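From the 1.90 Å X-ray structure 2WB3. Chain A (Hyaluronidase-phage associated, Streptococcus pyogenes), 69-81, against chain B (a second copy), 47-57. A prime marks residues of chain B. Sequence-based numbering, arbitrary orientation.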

# COMPACT_ATOMS: atom_id res chain seq x y z
N VAL A 69 12.12 -2.20 -23.54
CA VAL A 69 12.85 -3.45 -23.85
C VAL A 69 11.99 -4.51 -24.58
O VAL A 69 10.76 -4.49 -24.51
CB VAL A 69 13.49 -4.08 -22.59
CG1 VAL A 69 14.48 -3.11 -21.94
CG2 VAL A 69 12.44 -4.58 -21.55
N LYS A 70 12.66 -5.43 -25.28
CA LYS A 70 12.00 -6.60 -25.89
C LYS A 70 11.59 -7.59 -24.85
O LYS A 70 12.03 -7.52 -23.71
CB LYS A 70 12.94 -7.30 -26.86
CG LYS A 70 14.28 -7.69 -26.26
CD LYS A 70 15.11 -8.28 -27.45
CE LYS A 70 16.51 -8.68 -27.06
NZ LYS A 70 16.36 -9.43 -25.81
N LYS A 71 10.76 -8.54 -25.25
CA LYS A 71 10.40 -9.62 -24.35
C LYS A 71 11.71 -10.34 -23.91
O LYS A 71 12.50 -10.68 -24.75
CB LYS A 71 9.48 -10.62 -25.09
CG LYS A 71 9.01 -11.81 -24.25
CD LYS A 71 7.78 -12.36 -24.94
CE LYS A 71 6.94 -13.28 -24.05
NZ LYS A 71 7.83 -14.30 -23.48
N GLN A 72 11.85 -10.59 -22.60
CA GLN A 72 13.07 -11.09 -21.99
C GLN A 72 13.52 -12.42 -22.60
O GLN A 72 14.65 -12.52 -23.11
CB GLN A 72 12.86 -11.31 -20.50
CG GLN A 72 13.29 -10.18 -19.57
CD GLN A 72 13.15 -10.59 -18.09
OE1 GLN A 72 12.29 -10.07 -17.36
NE2 GLN A 72 13.97 -11.57 -17.67
N LYS A 73 12.67 -13.44 -22.56
CA LYS A 73 13.07 -14.70 -23.21
C LYS A 73 12.60 -14.69 -24.66
O LYS A 73 11.37 -14.70 -24.94
CB LYS A 73 12.57 -15.92 -22.43
N GLY A 74 13.58 -14.58 -25.57
CA GLY A 74 13.40 -14.65 -27.02
C GLY A 74 12.70 -13.56 -27.83
O GLY A 74 12.30 -13.81 -28.97
N GLY A 75 12.58 -12.35 -27.30
CA GLY A 75 11.85 -11.31 -28.06
C GLY A 75 12.63 -10.88 -29.28
O GLY A 75 13.85 -10.87 -29.26
N LYS A 76 11.95 -10.53 -30.35
CA LYS A 76 12.65 -10.06 -31.56
C LYS A 76 12.79 -8.57 -31.64
O LYS A 76 13.43 -8.07 -32.56
CB LYS A 76 11.93 -10.51 -32.83
CG LYS A 76 11.58 -12.00 -32.85
CD LYS A 76 12.84 -12.85 -32.76
CE LYS A 76 12.60 -14.24 -33.35
NZ LYS A 76 13.82 -15.10 -33.20
N GLY A 77 12.22 -7.83 -30.67
CA GLY A 77 12.27 -6.36 -30.72
C GLY A 77 11.04 -5.73 -30.06
O GLY A 77 10.30 -6.40 -29.35
N THR A 78 10.87 -4.44 -30.25
CA THR A 78 9.75 -3.68 -29.68
C THR A 78 9.57 -2.44 -30.51
O THR A 78 10.48 -1.98 -31.17
CB THR A 78 10.02 -3.32 -28.18
OG1 THR A 78 8.95 -2.52 -27.68
CG2 THR A 78 11.32 -2.52 -28.05
N ALA A 79 8.35 -1.95 -30.55
CA ALA A 79 8.08 -0.73 -31.23
C ALA A 79 7.43 0.25 -30.21
O ALA A 79 6.87 1.25 -30.62
CB ALA A 79 7.08 -1.02 -32.35
N ALA A 80 7.49 -0.08 -28.92
CA ALA A 80 6.91 0.78 -27.88
C ALA A 80 7.61 2.12 -27.84
O ALA A 80 8.81 2.28 -28.16
CB ALA A 80 6.93 0.11 -26.50
N GLN A 81 6.82 3.10 -27.43
CA GLN A 81 7.20 4.50 -27.39
C GLN A 81 7.72 4.85 -25.99
O GLN A 81 7.46 4.16 -25.04
CB GLN A 81 5.95 5.33 -27.69
CG GLN A 81 5.53 5.22 -29.13
CD GLN A 81 4.07 5.52 -29.33
OE1 GLN A 81 3.19 4.98 -28.63
NE2 GLN A 81 3.79 6.38 -30.23
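Chain B (47-57) THENPSVDKEY

The most unusual feature of this contact is how little of it is sheet. A single parallel bridge, Val69 with Glu49′, starts the pairing, and two irregular backbones then keep company for the rest of the way, both running in the same direction. Successive CA pairs mark the register: Val69 CA lies 4.9 Å from Glu49′ CA, Gly75 CA 3.9 Å from Val53′ CA, Gly77 CA 4.1 Å from Lys55′ CA, and Ala79 CA 5.4 Å from Glu56′ CA.

Chain B enters as the end of a strand, extended through Glu49′. Val69 reads it as a parallel strand would, its N donating to His48′ O at 2.9 Å and its O accepting from Asn50′ N at 3.0 Å. The side chains of Val69 and Glu49′ share one face of the sheet, with Val69 CG2 3.8 Å from Glu49′ CG. The carboxylate reaches further along chain A, where Glu49′ OE2 accepts from Gln72 N at 3.0 Å. A side chain thus continues the pairing where the sheet has stopped.

Beyond the bridge, Asn50′ organizes both chains. Its OD1 accepts from Ser52′ N (2.9 Å), while its ND2 donates to Asp54′ O (2.9 Å) within its own loop and to Gly77 O (3.0 Å) across the contact. Chain A makes its own bend here, closed by Gly75 N to Lys71 O at 3.0 Å. The aliphatic part of Lys71 lies along chain B, its CD 3.9 Å from Val53′ CG1. Water 2 joins the two loops, accepting from Lys71 N (3.0 Å) and donating to Gly77 O (2.7 Å) and Ser52′ O (2.8 Å).

Main-chain pairing returns once, from Lys76 N to Val53′ O at 2.9 Å. Glycine then sets the closeness: Gly77 CA is 3.5 Å from Lys55′ CB, and a CB on Gly77 would fall 2.8 Å from that same atom, a clash. Its phi/psi of 150/-168 also calls for glycine. The fit has a price, since Gly77 N is buried without a partner.

Chain B finishes in a type I turn from Asp54′ to Tyr57′, with Tyr57′ N bonded to Asp54′ O at 3.2 Å. Chain A ends beside the strand again: Ala80 CB approaches the His48′ ring obliquely, 3.5 Å from His48′ ND1. Water 1 fills the space nearby, donating to Val69 O and Thr78 OG1, both at 2.7 Å, and lying 2.8 Å from His48′ ND1.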

# COMPACT_ATOMS: atom_id res chain seq x y z
N THR B 47 9.97 0.66 -16.66
CA THR B 47 10.31 -0.23 -17.76
C THR B 47 9.10 -0.79 -18.48
O THR B 47 8.23 -1.35 -17.89
CB THR B 47 11.14 -1.40 -17.30
OG1 THR B 47 12.32 -0.87 -16.75
CG2 THR B 47 11.59 -2.31 -18.49
N HIS B 48 9.07 -0.63 -19.80
CA HIS B 48 8.02 -1.31 -20.55
C HIS B 48 8.72 -2.47 -21.27
O HIS B 48 9.69 -2.23 -21.95
CB HIS B 48 7.42 -0.40 -21.59
CG HIS B 48 6.46 -1.12 -22.48
ND1 HIS B 48 6.87 -1.81 -23.59
CD2 HIS B 48 5.13 -1.39 -22.35
CE1 HIS B 48 5.85 -2.44 -24.14
NE2 HIS B 48 4.78 -2.21 -23.41
N GLU B 49 8.15 -3.67 -21.17
CA GLU B 49 8.63 -4.86 -21.87
C GLU B 49 7.56 -5.33 -22.87
O GLU B 49 6.39 -5.44 -22.53
CB GLU B 49 8.88 -5.96 -20.83
CG GLU B 49 9.66 -7.15 -21.38
CD GLU B 49 9.71 -8.30 -20.40
OE1 GLU B 49 9.76 -8.05 -19.18
OE2 GLU B 49 9.70 -9.46 -20.87
N ASN B 50 7.93 -5.55 -24.12
CA ASN B 50 7.02 -6.15 -25.10
C ASN B 50 6.44 -7.44 -24.49
O ASN B 50 7.18 -8.30 -24.00
CB ASN B 50 7.79 -6.41 -26.40
CG ASN B 50 6.86 -6.71 -27.59
OD1 ASN B 50 5.68 -7.04 -27.41
ND2 ASN B 50 7.38 -6.50 -28.79
N PRO B 51 5.09 -7.53 -24.40
CA PRO B 51 4.53 -8.78 -23.90
C PRO B 51 4.70 -9.94 -24.92
O PRO B 51 4.44 -11.08 -24.59
CB PRO B 51 3.03 -8.50 -23.82
CG PRO B 51 2.78 -7.39 -24.78
CD PRO B 51 4.05 -6.53 -24.71
N SER B 52 5.10 -9.62 -26.15
CA SER B 52 5.16 -10.64 -27.22
C SER B 52 6.56 -10.69 -27.83
O SER B 52 7.30 -9.70 -27.80
CB SER B 52 4.18 -10.24 -28.34
OG SER B 52 4.40 -10.99 -29.54
N VAL B 53 6.92 -11.82 -28.43
CA VAL B 53 8.18 -11.89 -29.19
C VAL B 53 8.11 -11.05 -30.44
O VAL B 53 9.13 -10.66 -30.98
CB VAL B 53 8.55 -13.38 -29.55
CG1 VAL B 53 8.73 -14.22 -28.26
CG2 VAL B 53 7.49 -14.01 -30.48
N ASP B 54 6.91 -10.77 -30.93
CA ASP B 54 6.69 -10.06 -32.18
C ASP B 54 7.13 -8.58 -32.04
O ASP B 54 6.56 -7.86 -31.21
CB ASP B 54 5.16 -10.17 -32.44
CG ASP B 54 4.66 -9.37 -33.64
OD1 ASP B 54 5.44 -8.67 -34.30
OD2 ASP B 54 3.42 -9.47 -33.94
N LYS B 55 8.05 -8.10 -32.86
CA LYS B 55 8.66 -6.78 -32.62
C LYS B 55 7.74 -5.56 -32.92
O LYS B 55 8.07 -4.41 -32.60
CB LYS B 55 10.00 -6.68 -33.36
CG LYS B 55 9.82 -6.69 -34.88
CD LYS B 55 11.08 -6.37 -35.67
CE LYS B 55 10.93 -6.90 -37.11
NZ LYS B 55 11.52 -5.91 -38.08
N GLU B 56 6.57 -5.82 -33.50
CA GLU B 56 5.66 -4.75 -33.83
C GLU B 56 4.39 -4.82 -33.01
O GLU B 56 3.52 -3.95 -33.14
CB GLU B 56 5.25 -4.82 -35.29
CG GLU B 56 6.38 -4.90 -36.26
CD GLU B 56 5.87 -4.66 -37.65
OE1 GLU B 56 6.18 -3.57 -38.18
OE2 GLU B 56 5.10 -5.50 -38.18
N TYR B 57 4.29 -5.84 -32.17
CA TYR B 57 3.11 -6.09 -31.39
C TYR B 57 2.70 -4.92 -30.48
O TYR B 57 1.48 -4.66 -30.29
CB TYR B 57 3.38 -7.26 -30.50
CG TYR B 57 2.17 -7.79 -29.79
CD1 TYR B 57 1.26 -8.60 -30.46
CD2 TYR B 57 1.94 -7.51 -28.44
CE1 TYR B 57 0.18 -9.10 -29.83
CE2 TYR B 57 0.85 -8.03 -27.79
CZ TYR B 57 -0.03 -8.82 -28.50
OH TYR B 57 -1.14 -9.38 -27.88
O HOH W 1 9.20 -2.30 -24.98
O HOH W 2 9.90 -8.81 -28.09